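Local coordinates for DUF2235 domain-containing protein (Pseudomonas aeruginosa, PDB 4O5P), which is a phospholipase effector of the type VI secretion system that probably hydrolyses membrane phospholipids with a catalytic domain of the alpha/beta-hydrolase clan, at residues 344-349 and 683-688; 348-353 and 468-473. All coordinates share one frame; numbering follows the deposited sequence.

Contact 1 (344-349 and 683-688); sequences FPLDSI and RYRLVH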
# COMPACT_ATOMS: atom_id res chain seq x y z
N PHE A 344 2.01 -8.96 -0.19
CA PHE A 344 2.52 -7.66 0.22
C PHE A 344 4.00 -7.41 -0.13
O PHE A 344 4.80 -7.10 0.76
CB PHE A 344 2.25 -7.43 1.72
CG PHE A 344 0.81 -7.16 2.04
CD1 PHE A 344 -0.13 -8.20 2.04
CD2 PHE A 344 0.38 -5.88 2.31
CE1 PHE A 344 -1.45 -7.95 2.30
CE2 PHE A 344 -0.95 -5.62 2.59
CZ PHE A 344 -1.87 -6.65 2.58
N PRO A 345 4.34 -7.48 -1.43
CA PRO A 345 5.73 -7.16 -1.78
C PRO A 345 6.05 -5.68 -1.58
O PRO A 345 5.17 -4.80 -1.71
CB PRO A 345 5.81 -7.54 -3.27
CG PRO A 345 4.39 -7.44 -3.78
CD PRO A 345 3.54 -7.85 -2.60
N LEU A 346 7.30 -5.41 -1.25
CA LEU A 346 7.74 -4.06 -0.99
C LEU A 346 8.22 -3.41 -2.28
O LEU A 346 8.83 -4.05 -3.14
CB LEU A 346 8.86 -4.08 0.05
CG LEU A 346 9.47 -2.74 0.46
CD1 LEU A 346 8.43 -1.83 1.13
CD2 LEU A 346 10.65 -2.97 1.39
N ASP A 347 7.90 -2.13 -2.45
CA ASP A 347 8.65 -1.33 -3.40
C ASP A 347 9.59 -0.39 -2.66
O ASP A 347 9.16 0.59 -2.05
CB ASP A 347 7.71 -0.53 -4.33
CG ASP A 347 7.54 -1.18 -5.69
OD1 ASP A 347 6.66 -2.06 -5.81
OD2 ASP A 347 8.29 -0.83 -6.64
N SER A 348 10.87 -0.70 -2.73
CA SER A 348 11.88 0.22 -2.22
C SER A 348 11.90 1.51 -3.07
O SER A 348 11.44 1.51 -4.20
CB SER A 348 13.25 -0.45 -2.26
OG SER A 348 14.29 0.43 -1.85
N ILE A 349 12.42 2.60 -2.52
CA ILE A 349 12.59 3.81 -3.31
C ILE A 349 14.00 3.87 -3.91
O ILE A 349 14.38 4.90 -4.48
CB ILE A 349 12.36 5.07 -2.49
CG1 ILE A 349 13.28 5.10 -1.28
CG2 ILE A 349 10.89 5.20 -2.08
CD1 ILE A 349 13.41 6.47 -0.65
N ARG A 683 10.06 -18.02 3.01
CA ARG A 683 10.50 -17.29 1.82
C ARG A 683 10.87 -15.86 2.22
O ARG A 683 10.28 -15.29 3.15
CB ARG A 683 9.39 -17.22 0.78
CG ARG A 683 9.07 -18.54 0.11
CD ARG A 683 7.83 -18.42 -0.77
NE ARG A 683 7.28 -19.74 -1.00
CZ ARG A 683 6.23 -20.24 -0.36
NH1 ARG A 683 5.56 -19.51 0.52
NH2 ARG A 683 5.83 -21.48 -0.64
N TYR A 684 11.83 -15.27 1.52
CA TYR A 684 12.09 -13.86 1.74
C TYR A 684 11.00 -13.05 1.05
O TYR A 684 10.41 -13.50 0.06
CB TYR A 684 13.47 -13.45 1.24
CG TYR A 684 14.58 -14.10 2.03
CD1 TYR A 684 14.72 -13.90 3.39
CD2 TYR A 684 15.50 -14.92 1.39
CE1 TYR A 684 15.74 -14.51 4.10
CE2 TYR A 684 16.50 -15.52 2.08
CZ TYR A 684 16.62 -15.32 3.42
OH TYR A 684 17.65 -15.95 4.06
N ARG A 685 10.71 -11.88 1.61
CA ARG A 685 9.69 -11.01 1.05
C ARG A 685 10.18 -10.52 -0.32
O ARG A 685 11.37 -10.28 -0.50
CB ARG A 685 9.48 -9.82 1.98
CG ARG A 685 8.49 -8.78 1.49
CD ARG A 685 8.45 -7.58 2.43
NE ARG A 685 7.26 -6.77 2.17
CZ ARG A 685 7.03 -5.57 2.69
NH1 ARG A 685 7.91 -5.02 3.53
NH2 ARG A 685 5.92 -4.93 2.37
N LEU A 686 9.27 -10.40 -1.28
CA LEU A 686 9.68 -9.87 -2.58
C LEU A 686 9.83 -8.36 -2.47
O LEU A 686 8.97 -7.69 -1.87
CB LEU A 686 8.68 -10.24 -3.68
CG LEU A 686 8.81 -9.51 -5.03
CD1 LEU A 686 10.17 -9.81 -5.70
CD2 LEU A 686 7.67 -9.94 -5.92
N VAL A 687 10.92 -7.83 -3.04
CA VAL A 687 11.20 -6.40 -3.02
C VAL A 687 11.55 -5.93 -4.42
O VAL A 687 12.40 -6.53 -5.09
CB VAL A 687 12.38 -6.05 -2.08
CG1 VAL A 687 12.58 -4.52 -2.02
CG2 VAL A 687 12.15 -6.58 -0.69
N HIS A 688 10.88 -4.88 -4.87
CA HIS A 688 11.22 -4.23 -6.13
C HIS A 688 12.07 -3.00 -5.89
O HIS A 688 11.80 -2.24 -4.96
CB HIS A 688 9.95 -3.81 -6.88
CG HIS A 688 9.10 -4.96 -7.32
ND1 HIS A 688 8.19 -5.57 -6.48
CD2 HIS A 688 9.02 -5.61 -8.50
CE1 HIS A 688 7.60 -6.56 -7.13
NE2 HIS A 688 8.08 -6.61 -8.36

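Contact 2 (348-353 and 468-473); sequences SIRRRD and PLEEVI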
# COMPACT_ATOMS: atom_id res chain seq x y z
N SER A 348 10.87 -0.70 -2.73
CA SER A 348 11.88 0.22 -2.22
C SER A 348 11.90 1.51 -3.07
O SER A 348 11.44 1.51 -4.20
CB SER A 348 13.25 -0.45 -2.26
OG SER A 348 14.29 0.43 -1.85
N ILE A 349 12.42 2.60 -2.52
CA ILE A 349 12.59 3.81 -3.31
C ILE A 349 14.00 3.87 -3.91
O ILE A 349 14.38 4.90 -4.48
CB ILE A 349 12.36 5.07 -2.49
CG1 ILE A 349 13.28 5.10 -1.28
CG2 ILE A 349 10.89 5.20 -2.08
CD1 ILE A 349 13.41 6.47 -0.65
N ARG A 350 14.74 2.78 -3.77
CA ARG A 350 16.05 2.61 -4.44
C ARG A 350 15.85 2.38 -5.94
O ARG A 350 14.89 1.73 -6.38
CB ARG A 350 16.84 1.42 -3.86
CG ARG A 350 18.39 1.55 -3.97
CD ARG A 350 19.11 0.38 -3.29
NE ARG A 350 19.00 -0.87 -4.06
CZ ARG A 350 19.15 -2.07 -3.53
NH1 ARG A 350 19.37 -2.19 -2.23
NH2 ARG A 350 19.04 -3.16 -4.27
N ARG A 351 16.77 2.91 -6.74
CA ARG A 351 16.69 2.79 -8.19
C ARG A 351 18.01 3.21 -8.84
O ARG A 351 18.84 3.89 -8.22
CB ARG A 351 15.55 3.67 -8.72
CG ARG A 351 15.97 5.09 -9.06
CD ARG A 351 16.29 5.97 -7.85
NE ARG A 351 16.62 7.33 -8.30
CZ ARG A 351 17.84 7.72 -8.66
NH1 ARG A 351 18.85 6.85 -8.61
NH2 ARG A 351 18.06 8.97 -9.06
N ARG A 352 18.21 2.82 -10.09
CA ARG A 352 19.40 3.23 -10.83
C ARG A 352 19.21 4.62 -11.45
O ARG A 352 18.10 4.97 -11.86
CB ARG A 352 19.69 2.20 -11.92
CG ARG A 352 19.78 0.77 -11.40
CD ARG A 352 20.14 -0.20 -12.52
NE ARG A 352 21.48 0.10 -13.04
CZ ARG A 352 21.93 -0.23 -14.24
NH1 ARG A 352 21.15 -0.89 -15.10
NH2 ARG A 352 23.17 0.11 -14.59
N ASP A 353 20.28 5.41 -11.49
CA ASP A 353 20.25 6.69 -12.21
C ASP A 353 19.83 6.45 -13.65
O ASP A 353 20.03 5.36 -14.19
CB ASP A 353 21.61 7.39 -12.21
CG ASP A 353 21.94 7.99 -10.87
OD1 ASP A 353 21.03 8.10 -10.02
OD2 ASP A 353 23.12 8.37 -10.67
N PRO A 468 22.83 -3.09 3.00
CA PRO A 468 21.77 -2.76 2.04
C PRO A 468 20.48 -3.46 2.44
O PRO A 468 20.50 -4.40 3.25
CB PRO A 468 22.29 -3.35 0.72
CG PRO A 468 23.24 -4.48 1.15
CD PRO A 468 23.89 -3.94 2.41
N LEU A 469 19.36 -3.04 1.87
CA LEU A 469 18.08 -3.61 2.27
C LEU A 469 18.02 -5.14 2.19
O LEU A 469 17.44 -5.78 3.07
CB LEU A 469 16.95 -2.98 1.46
CG LEU A 469 15.53 -3.40 1.80
CD1 LEU A 469 15.28 -3.30 3.30
CD2 LEU A 469 14.58 -2.46 1.04
N GLU A 470 18.65 -5.72 1.17
CA GLU A 470 18.65 -7.18 1.03
C GLU A 470 19.23 -7.89 2.25
O GLU A 470 18.66 -8.86 2.76
CB GLU A 470 19.40 -7.59 -0.24
CG GLU A 470 18.73 -7.18 -1.54
CD GLU A 470 19.22 -5.85 -2.10
OE1 GLU A 470 19.61 -4.96 -1.31
OE2 GLU A 470 19.21 -5.69 -3.35
N GLU A 471 20.38 -7.42 2.72
CA GLU A 471 21.03 -8.06 3.85
C GLU A 471 20.27 -7.84 5.15
O GLU A 471 20.27 -8.73 6.02
CB GLU A 471 22.46 -7.54 4.01
CG GLU A 471 23.37 -7.97 2.88
CD GLU A 471 23.59 -9.47 2.83
OE1 GLU A 471 23.41 -10.17 3.86
OE2 GLU A 471 23.93 -9.98 1.74
N VAL A 472 19.65 -6.67 5.28
CA VAL A 472 18.87 -6.37 6.47
C VAL A 472 17.67 -7.30 6.49
O VAL A 472 17.29 -7.81 7.55
CB VAL A 472 18.45 -4.86 6.54
CG1 VAL A 472 17.36 -4.66 7.56
CG2 VAL A 472 19.65 -3.99 6.90
N ILE A 473 17.08 -7.55 5.33
CA ILE A 473 15.95 -8.47 5.25
C ILE A 473 16.37 -9.91 5.56
O ILE A 473 15.65 -10.62 6.28
CB ILE A 473 15.23 -8.36 3.88
CG1 ILE A 473 14.51 -7.03 3.79
CG2 ILE A 473 14.22 -9.52 3.67
CD1 ILE A 473 13.73 -6.86 2.52
O HOH W 1 19.44 -0.45 0.33

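Contact 1 (344-349 and 683-688)
Arg685 grips the backbone carbonyl of Phe344 side-on: NE and NH2 both donate to Phe344 O, each at 2.9 Å. The oxygen lies in the guanidinium plane; seen from the carbonyl, NE stands close to the C=O axis while NH2 is tilted 34° out of its plane. An arginine suits this place because its chain, extended from CG to NE after CG sets out anti to the backbone N (chi1 177°), spans the gap and still offers two N-H groups at one edge. Leu346 CB sits over the centre of one guanidinium face, 3.5 Å above it, and NH2 also forms a salt bridge to Asp281.

Beyond this grip the backbones pair as parallel strands. Leu346 N donates to Leu686 O, Leu346 O accepts from His688 N at 2.8 Å, and Ser348 N donates to His688 O. Leu346 and Val687 share one face of the sheet, with Leu346 CB 4.2 Å from Val687 CG2. On the other face the Asp347 carboxylate and His688 ring planes are 6° apart, but the close approach is Asp347 OD2 to His688 CB, at 3.4 Å. The buried His688 ND1 has no polar partner in the model. Pro345, without an N-H, packs CB against Leu686 CB.

Leu346 also meets strand 331-336 and helix 469-487, and Val687 packs on that same helix.

Contact 2 (348-353 and 468-473)
Ser348 opens the contact by setting its CB 4.1 Å from Leu469 CD2, a light apolar touch on the first turn of helix 469-487. Its OG, anti to the backbone N (chi1 176°), accepts from Arg350 N at 3.1 Å, closing an ST turn; the hydroxyl is also hydrogen-bonded to Glu372. A serine suits this place because its short side chain can turn its oxygen back to the backbone while its CB still meets the leucine.

Arg350 carries the contact. Its chain bends at chi3 (73°), turning NE out of the extended line, and the guanidinium meets the Glu470 carboxylate end-on. NH1 donates to OE1 of Glu470 at 2.9 Å and NH2 to its OE2 at 2.7 Å, both nearly straight. Each oxygen is met on its syn side, and the two planes are 24° apart, a slightly twisted bidentate salt bridge. A glutamate suits the place because its carboxylate offers one oxygen to each of the two NH groups on a chain long enough to reach them; a bend at chi2 places CD. A water accepts from both Arg350 NH1 and Leu469 N, 3.0 Å from the latter, and so joins the arginine to a helix N-H of the first turn. NE is hydrogen-bonded to Ser364 OG, and Phe689 adds a cation-pi contact.

Pro468 occupies the N-cap position, and Glu470 lies in the first turn, where an acidic side chain would probably interact favourably with the helix dipole: an ST turn leads into a bidentate arginine-glutamate salt bridge at the N-terminal turn of a helix.

Contacts 1 and 2 both start from strand 346-353 and share Ser348, their centres lying about 10 Å apart. In contact 1 that strand pairs with strand 687-689; in contact 2 its continuation reaches the start of helix 469-487. Apolar side chains join the two: Val687 CG2 is 3.6 Å from Ile473 CD1, and Leu346 CD2 is 4.0 Å from Leu469 CD2, so the helix packs against the sheet pair. Contact 1 lies nearer the presumed active site: Asp281, bound by Arg685, belongs with Ser237 and His379 to a likely Ser-His-Asp triad. Leu469 of contact 2 lies near that triad without touching it.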